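Local structure of angiotensin-converting enzyme (Anopheles gambiae, 6S1Y) at residues A[224-229]-A[236-241]; A[58-63]-A[94-99]. The protein is a zinc metallopeptidase of the angiotensin-converting enzyme family that probably removes dipeptides from the C-terminal ends of short peptides. All coordinates share one frame; numbering follows the deposited sequence.

In the fold
Two contacts, one spanning 30 residues and one spanning six, tie neighbouring parts of this largely helical chain. From the N terminus, contact 2 opens on helix 46-70 and closes at 94-99, just ahead of helix 100-119, enclosing 30 residues, among them the end of helix 46-70 and all of helix 81-90. Contact 1 follows across six residues, four of them the last of helix 203-233, where the chain leaves the helix and turns back towards strand 244-245. The two come in series, neither nested nor crossed. Their centres are 51 Å apart, on opposite sides of the centre of the chain, and both precede in sequence the zinc ligands H357, H361 and E385.

Contact 1 of 2, residues A[224-229]-A[236-241]; sequences YVRYKL and KLVSPT
R226 meets the returning chain with almost its whole side chain, a case of an arginine whose side chain runs along a row of backbone carbonyls. Extended through chi1 and chi2 and bent at chi3 (66°), it lies beside the loop: R226 CD is 3.5 Å from S239 O, and the guanidinium passes under P240 O, which stands 3.2 Å above its plane and over its centre. R226 NH1 reaches further, to 3.3 Å from T241 O, and makes a hydrogen bond to G242 O; NH2 bonds to H593 O and G595 O, so the same group also joins the helix to the C-terminal part of the chain. Nearer the backbone, R226 CG packs against V238 CG1 at 4.1 Å. One turn on, L229 takes the other methyl of this valine, with its CB 4.3 Å from V238 CG2; the two branches of V238 are thus shared between successive turns of helix 203-233. In the loop, S239 OG accepts hydrogen bonds from the backbone N-H of T241 and of G242. The T241 bond, 3.0 Å from T241 N to S239 OG, makes an ST turn, here set in a chain reversal that folds back on the end of a helix.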
ATOM      1  N   TYR A 224       6.913 -23.784   3.367  1.00 34.30           N
ATOM      2  CA  TYR A 224       5.714 -24.601   3.191  1.00 33.93           C
ATOM      3  C   TYR A 224       5.082 -24.360   1.827  1.00 31.55           C
ATOM      4  O   TYR A 224       4.746 -25.306   1.111  1.00 33.46           O
ATOM      5  CB  TYR A 224       4.719 -24.315   4.310  1.00 35.31           C
ATOM      6  CG  TYR A 224       3.532 -25.263   4.288  1.00 33.83           C
ATOM      7  CD1 TYR A 224       3.627 -26.513   4.866  1.00 33.31           C
ATOM      8  CD2 TYR A 224       2.350 -24.925   3.637  1.00 34.85           C
ATOM      9  CE1 TYR A 224       2.576 -27.405   4.827  1.00 37.17           C
ATOM     10  CE2 TYR A 224       1.260 -25.810   3.611  1.00 36.05           C
ATOM     11  CZ  TYR A 224       1.383 -27.048   4.203  1.00 37.38           C
ATOM     12  OH  TYR A 224       0.345 -27.932   4.179  1.00 37.10           O
ATOM     13  N   VAL A 225       4.944 -23.099   1.431  1.00 31.29           N
ATOM     14  CA  VAL A 225       4.366 -22.788   0.122  1.00 31.30           C
ATOM     15  C   VAL A 225       5.174 -23.454  -0.980  1.00 32.16           C
ATOM     16  O   VAL A 225       4.619 -24.089  -1.887  1.00 35.70           O
ATOM     17  CB  VAL A 225       4.284 -21.262  -0.085  1.00 30.90           C
ATOM     18  CG1 VAL A 225       3.846 -20.908  -1.503  1.00 32.62           C
ATOM     19  CG2 VAL A 225       3.325 -20.651   0.926  1.00 32.67           C
ATOM     20  N   ARG A 226       6.497 -23.328  -0.927  1.00 31.97           N
ATOM     21  CA  ARG A 226       7.335 -23.946  -1.946  1.00 31.75           C
ATOM     22  C   ARG A 226       7.137 -25.456  -1.986  1.00 33.90           C
ATOM     23  O   ARG A 226       7.046 -26.052  -3.066  1.00 34.70           O
ATOM     24  CB  ARG A 226       8.795 -23.588  -1.698  1.00 32.63           C
ATOM     25  CG  ARG A 226       9.822 -24.325  -2.577  1.00 34.17           C
ATOM     26  CD  ARG A 226      11.235 -23.788  -2.373  1.00 35.29           C
ATOM     27  NE  ARG A 226      11.756 -24.043  -1.038  1.00 34.15           N
ATOM     28  CZ  ARG A 226      12.922 -23.564  -0.590  1.00 33.50           C
ATOM     29  NH1 ARG A 226      13.663 -22.820  -1.379  1.00 31.93           N
ATOM     30  NH2 ARG A 226      13.333 -23.834   0.650  1.00 34.30           N
ATOM     31  N   TYR A 227       7.056 -26.097  -0.820  1.00 33.19           N
ATOM     32  CA  TYR A 227       6.821 -27.532  -0.794  1.00 34.15           C
ATOM     33  C   TYR A 227       5.506 -27.889  -1.484  1.00 35.35           C
ATOM     34  O   TYR A 227       5.451 -28.835  -2.282  1.00 35.62           O
ATOM     35  CB  TYR A 227       6.843 -28.018   0.654  1.00 34.12           C
ATOM     36  CG  TYR A 227       6.407 -29.449   0.812  1.00 36.02           C
ATOM     37  CD1 TYR A 227       5.058 -29.782   0.986  1.00 36.35           C
ATOM     38  CD2 TYR A 227       7.333 -30.463   0.804  1.00 36.91           C
ATOM     39  CE1 TYR A 227       4.662 -31.104   1.121  1.00 37.08           C
ATOM     40  CE2 TYR A 227       6.964 -31.772   0.950  1.00 37.65           C
ATOM     41  CZ  TYR A 227       5.641 -32.091   1.102  1.00 38.81           C
ATOM     42  OH  TYR A 227       5.327 -33.402   1.225  1.00 39.92           O
ATOM     43  N   LYS A 228       4.423 -27.141  -1.191  1.00 35.66           N
ATOM     44  CA  LYS A 228       3.118 -27.465  -1.777  1.00 35.37           C
ATOM     45  C   LYS A 228       3.083 -27.151  -3.270  1.00 35.64           C
ATOM     46  O   LYS A 228       2.486 -27.896  -4.052  1.00 39.65           O
ATOM     47  CB  LYS A 228       1.995 -26.708  -1.065  1.00 37.11           C
ATOM     48  CG  LYS A 228       1.833 -27.043   0.391  1.00 37.25           C
ATOM     49  CD  LYS A 228       1.351 -28.490   0.629  1.00 39.45           C
ATOM     50  CE  LYS A 228      -0.148 -28.546   0.900  1.00 43.35           C
ATOM     51  NZ  LYS A 228      -0.578 -29.943   1.109  1.00 53.26           N
ATOM     52  N   LEU A 229       3.689 -26.051  -3.699  1.00 35.83           N
ATOM     53  CA  LEU A 229       3.702 -25.767  -5.137  1.00 36.86           C
ATOM     54  C   LEU A 229       4.473 -26.849  -5.898  1.00 37.80           C
ATOM     55  O   LEU A 229       4.099 -27.226  -7.011  1.00 37.79           O
ATOM     56  CB  LEU A 229       4.308 -24.405  -5.408  1.00 35.34           C
ATOM     57  CG  LEU A 229       3.471 -23.207  -4.989  1.00 35.75           C
ATOM     58  CD1 LEU A 229       4.311 -21.958  -5.111  1.00 36.69           C
ATOM     59  CD2 LEU A 229       2.226 -23.072  -5.863  1.00 35.58           C
ATOM     60  N   LYS A 236      10.497 -30.186 -11.831  1.00 51.96           N
ATOM     61  CA  LYS A 236      11.159 -29.434 -12.904  1.00 55.80           C
ATOM     62  C   LYS A 236      10.764 -27.960 -12.883  1.00 53.02           C
ATOM     63  O   LYS A 236      11.580 -27.097 -13.221  1.00 53.82           O
ATOM     64  CB  LYS A 236      10.837 -30.033 -14.280  1.00 60.69           C
ATOM     65  CG  LYS A 236      11.563 -29.343 -15.454  1.00 77.12           C
ATOM     66  CD  LYS A 236      11.233 -30.000 -16.813  1.00 94.84           C
ATOM     67  CE  LYS A 236      11.938 -29.320 -17.997  1.00 95.19           C
ATOM     68  NZ  LYS A 236      11.609 -29.973 -19.309  1.00100.12           N
ATOM     69  N   LEU A 237       9.526 -27.659 -12.487  1.00 50.43           N
ATOM     70  CA  LEU A 237       9.077 -26.274 -12.421  1.00 49.74           C
ATOM     71  C   LEU A 237       9.498 -25.609 -11.118  1.00 47.57           C
ATOM     72  O   LEU A 237       9.951 -24.461 -11.126  1.00 46.83           O
ATOM     73  CB  LEU A 237       7.551 -26.206 -12.576  1.00 51.27           C
ATOM     74  CG  LEU A 237       7.055 -26.105 -14.020  1.00 58.66           C
ATOM     75  CD1 LEU A 237       5.645 -26.694 -14.214  1.00 59.26           C
ATOM     76  CD2 LEU A 237       7.096 -24.623 -14.438  1.00 58.47           C
ATOM     77  N   VAL A 238       9.374 -26.315  -9.993  1.00 45.84           N
ATOM     78  CA  VAL A 238       9.633 -25.737  -8.687  1.00 41.18           C
ATOM     79  C   VAL A 238      10.799 -26.480  -8.045  1.00 41.06           C
ATOM     80  O   VAL A 238      10.656 -27.622  -7.593  1.00 40.79           O
ATOM     81  CB  VAL A 238       8.395 -25.786  -7.778  1.00 40.19           C
ATOM     82  CG1 VAL A 238       8.696 -25.029  -6.486  1.00 35.93           C
ATOM     83  CG2 VAL A 238       7.151 -25.217  -8.490  1.00 39.03           C
ATOM     84  N   SER A 239      11.926 -25.817  -7.950  1.00 37.61           N
ATOM     85  CA  SER A 239      13.062 -26.386  -7.256  1.00 36.96           C
ATOM     86  C   SER A 239      12.754 -26.536  -5.767  1.00 36.80           C
ATOM     87  O   SER A 239      12.147 -25.655  -5.159  1.00 38.15           O
ATOM     88  CB  SER A 239      14.284 -25.495  -7.434  1.00 36.24           C
ATOM     89  OG  SER A 239      15.216 -25.841  -6.442  1.00 39.80           O
ATOM     90  N   PRO A 240      13.176 -27.629  -5.136  1.00 37.15           N
ATOM     91  CA  PRO A 240      12.994 -27.724  -3.683  1.00 36.32           C
ATOM     92  C   PRO A 240      13.915 -26.818  -2.889  1.00 37.34           C
ATOM     93  O   PRO A 240      13.675 -26.653  -1.682  1.00 38.86           O
ATOM     94  CB  PRO A 240      13.286 -29.195  -3.383  1.00 37.91           C
ATOM     95  CG  PRO A 240      14.256 -29.602  -4.451  1.00 38.03           C
ATOM     96  CD  PRO A 240      13.892 -28.800  -5.686  1.00 39.87           C
ATOM     97  N   THR A 241      14.952 -26.229  -3.495  1.00 37.06           N
ATOM     98  CA  THR A 241      15.944 -25.484  -2.733  1.00 35.52           C
ATOM     99  C   THR A 241      16.164 -24.072  -3.217  1.00 35.76           C
ATOM    100  O   THR A 241      16.785 -23.282  -2.489  1.00 35.11           O
ATOM    101  CB  THR A 241      17.312 -26.185  -2.790  1.00 36.25           C
ATOM    102  OG1 THR A 241      17.685 -26.317  -4.163  1.00 34.99           O
ATOM    103  CG2 THR A 241      17.276 -27.547  -2.110  1.00 34.66           C
TER

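Contact 2 of 2, residues A[58-63]-A[94-99]; sequences DFAEVA and GYAALP
A96 faces A60 where a short 3-10 turn presses on the flank of helix 46-70, an example of how alanines let two backbones come close. The CA atoms of A60 and A96 are 4.8 Å apart. A96 loses more surface than either partner: its methyl lies against the helix backbone, with A96 CB 4.0 Å from A60 CA, and nearly as close to the A60 methyl, 4.1 Å from CB to CB. A63, three residues further along and on the same side of the helix, completes the patch with its CB 4.4 Å from A96 CB. The single methyl of A96 is therefore seated beside the two methyls that the helix turns toward it.

The turn that presents A96 is held by its own backbone, A97 N donating to G94 O and L98 N to Y95 O, each at 3.0 Å. G94 begins it with a positive phi of 59°, and Y95 anchors it on the far side through hydrogen bonds between its OH and D491 OD2 and N178 ND2. F103 of helix 100-119 lies against A60, and L93 against A63.

With methyls and a CA as the touching groups, the attraction is dispersive and hydrophobic and has little directionality; the relative placement of helix and turn probably depends on closeness of fit, with the turn's own backbone bonds and the Y95 hydroxyl fixing its shape and position.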
ATOM      1  N   ASP A  58       1.320  26.001 -11.212  1.00 58.69           N
ATOM      2  CA  ASP A  58       0.707  27.109 -10.479  1.00 59.91           C
ATOM      3  C   ASP A  58       0.885  26.935  -8.981  1.00 59.43           C
ATOM      4  O   ASP A  58       1.264  27.875  -8.273  1.00 60.01           O
ATOM      5  CB  ASP A  58      -0.784  27.208 -10.807  1.00 58.86           C
ATOM      6  CG  ASP A  58      -1.039  27.612 -12.237  1.00 63.44           C
ATOM      7  OD1 ASP A  58      -0.061  27.977 -12.929  1.00 62.74           O
ATOM      8  OD2 ASP A  58      -2.219  27.562 -12.669  1.00 68.19           O
ATOM      9  N   PHE A  59       0.590  25.736  -8.474  1.00 58.93           N
ATOM     10  CA  PHE A  59       0.747  25.503  -7.048  1.00 59.47           C
ATOM     11  C   PHE A  59       2.204  25.646  -6.640  1.00 58.52           C
ATOM     12  O   PHE A  59       2.509  26.162  -5.561  1.00 58.39           O
ATOM     13  CB  PHE A  59       0.222  24.123  -6.672  1.00 59.13           C
ATOM     14  CG  PHE A  59       0.531  23.743  -5.260  1.00 60.84           C
ATOM     15  CD1 PHE A  59      -0.216  24.245  -4.217  1.00 61.15           C
ATOM     16  CD2 PHE A  59       1.588  22.901  -4.974  1.00 63.39           C
ATOM     17  CE1 PHE A  59       0.075  23.904  -2.912  1.00 62.64           C
ATOM     18  CE2 PHE A  59       1.887  22.561  -3.675  1.00 63.21           C
ATOM     19  CZ  PHE A  59       1.125  23.059  -2.644  1.00 63.24           C
ATOM     20  N   ALA A  60       3.119  25.196  -7.502  1.00 57.20           N
ATOM     21  CA  ALA A  60       4.541  25.279  -7.198  1.00 59.72           C
ATOM     22  C   ALA A  60       4.966  26.726  -6.974  1.00 59.38           C
ATOM     23  O   ALA A  60       5.701  27.023  -6.027  1.00 58.10           O
ATOM     24  CB  ALA A  60       5.359  24.646  -8.333  1.00 56.33           C
ATOM     25  N   GLU A  61       4.505  27.635  -7.836  1.00 58.96           N
ATOM     26  CA  GLU A  61       4.737  29.060  -7.624  1.00 62.56           C
ATOM     27  C   GLU A  61       4.221  29.494  -6.256  1.00 61.58           C
ATOM     28  O   GLU A  61       4.959  30.055  -5.448  1.00 61.45           O
ATOM     29  CB  GLU A  61       4.063  29.870  -8.731  1.00 65.85           C
ATOM     30  CG  GLU A  61       4.830  29.917 -10.033  1.00 72.16           C
ATOM     31  CD  GLU A  61       4.014  30.519 -11.174  1.00 82.40           C
ATOM     32  OE1 GLU A  61       3.286  31.506 -10.940  1.00 89.41           O
ATOM     33  OE2 GLU A  61       4.101  29.997 -12.310  1.00 80.95           O
ATOM     34  N   VAL A  62       2.940  29.243  -5.978  1.00 61.19           N
ATOM     35  CA  VAL A  62       2.349  29.629  -4.699  1.00 58.82           C
ATOM     36  C   VAL A  62       3.214  29.149  -3.539  1.00 61.77           C
ATOM     37  O   VAL A  62       3.507  29.906  -2.606  1.00 61.60           O
ATOM     38  CB  VAL A  62       0.910  29.085  -4.595  1.00 60.96           C
ATOM     39  CG1 VAL A  62       0.354  29.293  -3.188  1.00 61.95           C
ATOM     40  CG2 VAL A  62      -0.008  29.728  -5.653  1.00 59.22           C
ATOM     41  N   ALA A  63       3.641  27.878  -3.578  1.00 62.76           N
ATOM     42  CA  ALA A  63       4.376  27.320  -2.438  1.00 62.26           C
ATOM     43  C   ALA A  63       5.740  27.975  -2.281  1.00 61.29           C
ATOM     44  O   ALA A  63       6.221  28.147  -1.153  1.00 61.76           O
ATOM     45  CB  ALA A  63       4.535  25.802  -2.583  1.00 60.31           C
ATOM     46  N   GLY A  94       9.494  20.372  -1.097  1.00 55.71           N
ATOM     47  CA  GLY A  94       9.642  19.170  -1.899  1.00 50.38           C
ATOM     48  C   GLY A  94      10.010  19.526  -3.324  1.00 52.59           C
ATOM     49  O   GLY A  94      10.892  20.361  -3.583  1.00 54.07           O
ATOM     50  N   TYR A  95       9.309  18.903  -4.271  1.00 50.51           N
ATOM     51  CA  TYR A  95       9.615  19.112  -5.681  1.00 52.52           C
ATOM     52  C   TYR A  95       9.451  20.572  -6.081  1.00 54.44           C
ATOM     53  O   TYR A  95      10.126  21.048  -7.006  1.00 55.02           O
ATOM     54  CB  TYR A  95       8.719  18.236  -6.556  1.00 49.05           C
ATOM     55  CG  TYR A  95       9.038  16.750  -6.507  1.00 49.95           C
ATOM     56  CD1 TYR A  95      10.162  16.281  -5.842  1.00 47.97           C
ATOM     57  CD2 TYR A  95       8.208  15.824  -7.130  1.00 49.75           C
ATOM     58  CE1 TYR A  95      10.448  14.948  -5.793  1.00 48.61           C
ATOM     59  CE2 TYR A  95       8.488  14.470  -7.092  1.00 47.25           C
ATOM     60  CZ  TYR A  95       9.614  14.037  -6.424  1.00 49.57           C
ATOM     61  OH  TYR A  95       9.914  12.685  -6.371  1.00 49.37           O
ATOM     62  N   ALA A  96       8.558  21.297  -5.409  1.00 55.36           N
ATOM     63  CA  ALA A  96       8.338  22.692  -5.758  1.00 57.53           C
ATOM     64  C   ALA A  96       9.590  23.534  -5.568  1.00 57.53           C
ATOM     65  O   ALA A  96       9.617  24.667  -6.034  1.00 58.69           O
ATOM     66  CB  ALA A  96       7.180  23.271  -4.934  1.00 53.54           C
ATOM     67  N   ALA A  97      10.634  23.009  -4.920  1.00 57.72           N
ATOM     68  CA  ALA A  97      11.875  23.764  -4.798  1.00 57.10           C
ATOM     69  C   ALA A  97      12.586  23.955  -6.127  1.00 57.30           C
ATOM     70  O   ALA A  97      13.504  24.774  -6.200  1.00 60.25           O
ATOM     71  CB  ALA A  97      12.826  23.080  -3.816  1.00 55.78           C
ATOM     72  N   LEU A  98      12.193  23.248  -7.169  1.00 57.37           N
ATOM     73  CA  LEU A  98      12.948  23.331  -8.411  1.00 58.48           C
ATOM     74  C   LEU A  98      12.506  24.532  -9.247  1.00 56.83           C
ATOM     75  O   LEU A  98      11.347  24.946  -9.189  1.00 55.53           O
ATOM     76  CB  LEU A  98      12.764  22.060  -9.236  1.00 57.17           C
ATOM     77  CG  LEU A  98      13.288  20.739  -8.680  1.00 57.01           C
ATOM     78  CD1 LEU A  98      12.542  19.595  -9.367  1.00 55.40           C
ATOM     79  CD2 LEU A  98      14.794  20.586  -8.875  1.00 56.82           C
ATOM     80  N   PRO A  99      13.408  25.097 -10.047  1.00 57.85           N
ATOM     81  CA  PRO A  99      12.960  26.060 -11.061  1.00 58.33           C
ATOM     82  C   PRO A  99      11.874  25.415 -11.913  1.00 59.51           C
ATOM     83  O   PRO A  99      11.889  24.206 -12.163  1.00 58.25           O
ATOM     84  CB  PRO A  99      14.227  26.367 -11.870  1.00 57.48           C
ATOM     85  CG  PRO A  99      15.210  25.272 -11.519  1.00 59.03           C
ATOM     86  CD  PRO A  99      14.857  24.806 -10.140  1.00 57.86           C
TER